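Local structure of GCN5-related N-acetyltransferase (Brucella melitensis biovar Abortus 2308, 3TCV) at residues B[161-170]-B[200-210]. The protein probably transfers an acetyl group from acetyl-CoA to an amine, perhaps a protein N-terminus or an arylamine. Numbering follows the deposited sequence. Where two conformers were deposited one is given.
Sequences YRRYEWECHN and NRDTAWFSVLD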
loop_
_atom_site.group_PDB
_atom_site.type_symbol
_atom_site.label_atom_id
_atom_site.label_comp_id
_atom_site.label_asym_id
_atom_site.label_seq_id
_atom_site.Cartn_x
_atom_site.Cartn_y
_atom_site.Cartn_z
ATOM N N TYR B 161 -16.051 -4.111 -7.536
ATOM C CA TYR B 161 -14.981 -3.321 -6.901
ATOM C C TYR B 161 -14.785 -1.956 -7.583
ATOM O O TYR B 161 -15.339 -1.692 -8.668
ATOM C CB TYR B 161 -13.685 -4.135 -6.860
ATOM C CG TYR B 161 -13.584 -5.114 -5.717
ATOM C CD1 TYR B 161 -12.388 -5.266 -5.003
ATOM C CD2 TYR B 161 -14.652 -5.915 -5.349
ATOM C CE1 TYR B 161 -12.281 -6.172 -3.968
ATOM C CE2 TYR B 161 -14.551 -6.824 -4.309
ATOM C CZ TYR B 161 -13.371 -6.961 -3.617
ATOM O OH TYR B 161 -13.251 -7.874 -2.579
ATOM N N ARG B 162 -14.055 -1.059 -6.902
ATOM C CA ARG B 162 -13.896 0.335 -7.315
ATOM C C ARG B 162 -12.522 0.601 -7.937
ATOM O O ARG B 162 -12.337 1.584 -8.624
ATOM C CB ARG B 162 -13.962 1.279 -6.094
ATOM C CG ARG B 162 -15.191 1.227 -5.240
ATOM C CD ARG B 162 -15.177 2.376 -4.248
ATOM N NE ARG B 162 -15.354 3.659 -4.926
ATOM C CZ ARG B 162 -14.684 4.783 -4.655
ATOM N NH1 ARG B 162 -13.736 4.824 -3.712
ATOM N NH2 ARG B 162 -14.934 5.866 -5.358
ATOM N N ARG B 163 -11.541 -0.223 -7.577
ATOM C CA ARG B 163 -10.127 0.039 -7.878
ATOM C C ARG B 163 -9.391 -1.286 -8.021
ATOM O O ARG B 163 -9.463 -2.174 -7.123
ATOM C CB ARG B 163 -9.520 0.884 -6.737
ATOM C CG ARG B 163 -8.002 1.070 -6.750
ATOM C CD ARG B 163 -7.477 1.795 -5.509
ATOM N NE ARG B 163 -6.007 1.756 -5.504
ATOM C CZ ARG B 163 -5.216 2.487 -6.282
ATOM N NH1 ARG B 163 -5.701 3.452 -7.022
ATOM N NH2 ARG B 163 -3.903 2.314 -6.250
ATOM N N TYR B 164 -8.694 -1.436 -9.152
ATOM C CA TYR B 164 -7.995 -2.676 -9.525
ATOM C C TYR B 164 -6.534 -2.317 -9.791
ATOM O O TYR B 164 -6.238 -1.440 -10.607
ATOM C CB TYR B 164 -8.677 -3.229 -10.767
ATOM C CG TYR B 164 -8.160 -4.524 -11.339
ATOM C CD1 TYR B 164 -8.062 -5.671 -10.570
ATOM C CD2 TYR B 164 -7.814 -4.610 -12.679
ATOM C CE1 TYR B 164 -7.631 -6.856 -11.143
ATOM C CE2 TYR B 164 -7.388 -5.789 -13.260
ATOM C CZ TYR B 164 -7.296 -6.915 -12.475
ATOM O OH TYR B 164 -6.876 -8.101 -13.037
ATOM N N GLU B 165 -5.633 -2.915 -9.017
ATOM C CA GLU B 165 -4.258 -2.454 -8.977
ATOM C C GLU B 165 -3.277 -3.377 -9.671
ATOM O O GLU B 165 -3.446 -4.614 -9.670
ATOM C CB GLU B 165 -3.788 -2.309 -7.520
ATOM C CG GLU B 165 -4.553 -1.317 -6.673
ATOM C CD GLU B 165 -4.237 -1.396 -5.198
ATOM O OE1 GLU B 165 -4.257 -0.325 -4.582
ATOM O OE2 GLU B 165 -4.016 -2.520 -4.643
ATOM N N TRP B 166 -2.204 -2.763 -10.164
ATOM C CA TRP B 166 -1.002 -3.434 -10.673
ATOM C C TRP B 166 0.197 -2.779 -10.024
ATOM O O TRP B 166 0.278 -1.566 -9.951
ATOM C CB TRP B 166 -0.936 -3.256 -12.175
ATOM C CG TRP B 166 0.201 -3.942 -12.889
ATOM C CD1 TRP B 166 1.548 -3.603 -12.899
ATOM C CD2 TRP B 166 0.081 -5.064 -13.830
ATOM N NE1 TRP B 166 2.261 -4.459 -13.728
ATOM C CE2 TRP B 166 1.429 -5.363 -14.295
ATOM C CE3 TRP B 166 -0.973 -5.873 -14.263
ATOM C CZ2 TRP B 166 1.683 -6.407 -15.194
ATOM C CZ3 TRP B 166 -0.696 -6.909 -15.158
ATOM C CH2 TRP B 166 0.597 -7.165 -15.615
ATOM N N GLU B 167 1.117 -3.572 -9.480
ATOM C CA GLU B 167 2.379 -3.027 -8.959
ATOM C C GLU B 167 3.506 -3.934 -9.421
ATOM O O GLU B 167 3.338 -5.175 -9.543
ATOM C CB GLU B 167 2.385 -2.890 -7.422
ATOM C CG GLU B 167 1.833 -4.093 -6.668
ATOM C CD GLU B 167 2.384 -4.299 -5.268
ATOM O OE1 GLU B 167 1.654 -4.942 -4.459
ATOM O OE2 GLU B 167 3.527 -3.883 -4.965
ATOM N N CYS B 168 4.627 -3.319 -9.706
ATOM C CA CYS B 168 5.826 -4.019 -10.115
ATOM C C CYS B 168 7.065 -3.203 -9.746
ATOM O O CYS B 168 6.977 -2.035 -9.382
ATOM C CB CYS B 168 5.797 -4.260 -11.642
ATOM S SG CYS B 168 5.766 -2.758 -12.657
ATOM N N HIS B 169 8.223 -3.852 -9.799
ATOM C CA HIS B 169 9.495 -3.169 -9.670
ATOM C C HIS B 169 9.530 -2.096 -10.719
ATOM O O HIS B 169 9.199 -2.346 -11.911
ATOM C CB HIS B 169 10.624 -4.195 -9.872
ATOM C CG HIS B 169 11.958 -3.811 -9.271
ATOM N ND1 HIS B 169 12.613 -2.699 -9.614
ATOM C CD2 HIS B 169 12.778 -4.485 -8.367
ATOM C CE1 HIS B 169 13.782 -2.636 -8.944
ATOM N NE2 HIS B 169 13.884 -3.731 -8.188
ATOM N N ASN B 170 9.946 -0.905 -10.337
ATOM C CA ASN B 170 10.043 0.169 -11.270
ATOM C C ASN B 170 11.067 -0.117 -12.394
ATOM O O ASN B 170 10.938 0.419 -13.480
ATOM C CB ASN B 170 10.407 1.439 -10.555
ATOM C CG ASN B 170 10.278 2.638 -11.433
ATOM O OD1 ASN B 170 9.216 2.848 -12.054
ATOM N ND2 ASN B 170 11.323 3.448 -11.489
ATOM N N ASN B 200 17.349 -3.478 -3.922
ATOM C CA ASN B 200 16.295 -2.492 -3.694
ATOM C C ASN B 200 15.180 -2.634 -4.711
ATOM O O ASN B 200 15.431 -2.965 -5.869
ATOM C CB ASN B 200 16.844 -1.092 -3.816
ATOM C CG ASN B 200 15.760 -0.061 -3.658
ATOM O OD1 ASN B 200 15.192 0.058 -2.570
ATOM N ND2 ASN B 200 15.476 0.704 -4.727
ATOM N N ARG B 201 13.947 -2.409 -4.263
ATOM C CA ARG B 201 12.815 -2.297 -5.165
ATOM C C ARG B 201 12.083 -1.005 -4.863
ATOM O O ARG B 201 11.597 -0.826 -3.751
ATOM C CB ARG B 201 11.848 -3.450 -4.982
ATOM C CG ARG B 201 10.522 -3.225 -5.735
ATOM C CD ARG B 201 9.675 -4.476 -5.844
ATOM N NE ARG B 201 8.243 -4.176 -6.036
ATOM C CZ ARG B 201 7.336 -5.034 -6.495
ATOM N NH1 ARG B 201 6.061 -4.687 -6.516
ATOM N NH2 ARG B 201 7.695 -6.245 -6.903
ATOM N N ASP B 202 12.033 -0.113 -5.855
ATOM C CA ASP B 202 11.063 0.960 -5.858
ATOM C C ASP B 202 9.854 0.397 -6.593
ATOM O O ASP B 202 10.018 -0.172 -7.685
ATOM C CB ASP B 202 11.577 2.166 -6.617
ATOM C CG ASP B 202 12.891 2.703 -6.081
ATOM O OD1 ASP B 202 13.195 2.634 -4.872
ATOM O OD2 ASP B 202 13.649 3.230 -6.928
ATOM N N THR B 203 8.665 0.545 -6.019
ATOM C CA THR B 203 7.448 0.004 -6.632
ATOM C C THR B 203 6.683 1.054 -7.429
ATOM O O THR B 203 6.287 2.063 -6.881
ATOM C CB THR B 203 6.529 -0.607 -5.563
ATOM O OG1 THR B 203 7.192 -1.729 -4.949
ATOM C CG2 THR B 203 5.199 -1.040 -6.198
ATOM N N ALA B 204 6.454 0.760 -8.713
ATOM C CA ALA B 204 5.560 1.486 -9.614
ATOM C C ALA B 204 4.143 0.948 -9.432
ATOM O O ALA B 204 3.906 -0.273 -9.535
ATOM C CB ALA B 204 6.006 1.279 -11.062
ATOM N N TRP B 205 3.212 1.863 -9.181
ATOM C CA TRP B 205 1.775 1.592 -8.975
ATOM C C TRP B 205 0.934 2.124 -10.100
ATOM O O TRP B 205 1.129 3.256 -10.568
ATOM C CB TRP B 205 1.293 2.282 -7.696
ATOM C CG TRP B 205 1.780 1.641 -6.434
ATOM C CD1 TRP B 205 2.865 2.021 -5.658
ATOM C CD2 TRP B 205 1.216 0.463 -5.765
ATOM N NE1 TRP B 205 3.018 1.170 -4.591
ATOM C CE2 TRP B 205 2.047 0.228 -4.590
ATOM C CE3 TRP B 205 0.129 -0.373 -6.001
ATOM C CZ2 TRP B 205 1.789 -0.806 -3.707
ATOM C CZ3 TRP B 205 -0.110 -1.424 -5.111
ATOM C CH2 TRP B 205 0.703 -1.618 -3.983
ATOM N N PHE B 206 -0.053 1.322 -10.489
ATOM C CA PHE B 206 -0.981 1.654 -11.552
ATOM C C PHE B 206 -2.353 1.147 -11.135
ATOM O O PHE B 206 -2.460 0.179 -10.379
ATOM C CB PHE B 206 -0.628 0.959 -12.871
ATOM C CG PHE B 206 0.816 1.046 -13.312
ATOM C CD1 PHE B 206 1.183 1.853 -14.376
ATOM C CD2 PHE B 206 1.782 0.215 -12.747
ATOM C CE1 PHE B 206 2.502 1.896 -14.819
ATOM C CE2 PHE B 206 3.097 0.274 -13.163
ATOM C CZ PHE B 206 3.459 1.114 -14.199
ATOM N N SER B 207 -3.398 1.739 -11.702
ATOM C CA SER B 207 -4.750 1.332 -11.382
ATOM C C SER B 207 -5.725 1.494 -12.530
ATOM O O SER B 207 -5.544 2.344 -13.429
ATOM C CB SER B 207 -5.280 2.089 -10.186
ATOM O OG SER B 207 -5.582 3.448 -10.474
ATOM N N VAL B 208 -6.757 0.669 -12.476
ATOM C CA VAL B 208 -7.954 0.821 -13.296
ATOM C C VAL B 208 -9.104 1.087 -12.305
ATOM O O VAL B 208 -9.290 0.332 -11.351
ATOM C CB VAL B 208 -8.256 -0.416 -14.164
ATOM C CG1 VAL B 208 -9.587 -0.276 -14.883
ATOM C CG2 VAL B 208 -7.163 -0.607 -15.206
ATOM N N LEU B 209 -9.837 2.171 -12.533
ATOM C CA LEU B 209 -11.040 2.507 -11.755
ATOM C C LEU B 209 -12.296 1.921 -12.370
ATOM O O LEU B 209 -12.358 1.671 -13.579
ATOM C CB LEU B 209 -11.218 4.027 -11.670
ATOM C CG LEU B 209 -10.063 4.831 -11.079
ATOM C CD1 LEU B 209 -10.541 6.285 -10.939
ATOM C CD2 LEU B 209 -9.579 4.228 -9.769
ATOM N N ASP B 210 -13.312 1.709 -11.546
ATOM C CA ASP B 210 -14.602 1.229 -12.054
ATOM C C ASP B 210 -15.141 2.093 -13.215
ATOM O O ASP B 210 -15.715 1.580 -14.184
ATOM C CB ASP B 210 -15.624 1.054 -10.918
ATOM C CG ASP B 210 -15.816 2.304 -10.054
ATOM O OD1 ASP B 210 -15.221 3.375 -10.318
ATOM O OD2 ASP B 210 -16.620 2.197 -9.095
HETATM O O HOH W 1 -17.314 3.751 -6.992
HETATM O O HOH W 2 4.646 -6.865 -7.478
HETATM O O HOH W 3 13.237 2.282 -9.725
#
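Glu-167 lies alongside Trp-205, its CB 3.7 Å from the centroid of the six-membered ring and over one face, a CH-pi contact. Thr-203 CG2 lies above the same face of the indole, toward its five-membered ring. Arg-201 CA makes a second CH-pi contact over one face of the His-169 ring. The flat guanidinium of Arg-201 covers the His-169 N and Cys-168 C of the peptide. The Phe-206 ring receives Trp-166 O and Cys-168 SG at its edge.

The extended Arg-201 chain, with CG anti to the backbone N (chi1 170°), brings NH1 within 3.1 Å of Glu-167 OE2, a salt bridge. The two side chains cross at about a right angle. Thr-203 OG1 accepts from Arg-201 NE at 2.9 Å, within the guanidinium plane, and so helps to orient it. His-169 NE2 donates to Asn-200 O at 2.9 Å; the bond is bent and the oxygen tilted from the ring plane.

Antiparallel backbone bonds join strands 163-169 and 199-209 in the central sheet of the GNAT fold. Helix 173-182 packs against Trp-166, Cys-168 and Phe-206. Arg-163 NE and NH2 both hydrogen-bond Glu-165 OE1 in a salt bridge; Arg-119 pairs with OE2, Glu-187 with Arg-163 NH2. Arg-163 NH1 hydrogen-bonds Arg-191 O of the second subunit, so this buried pair probably links sheet and dimer interface.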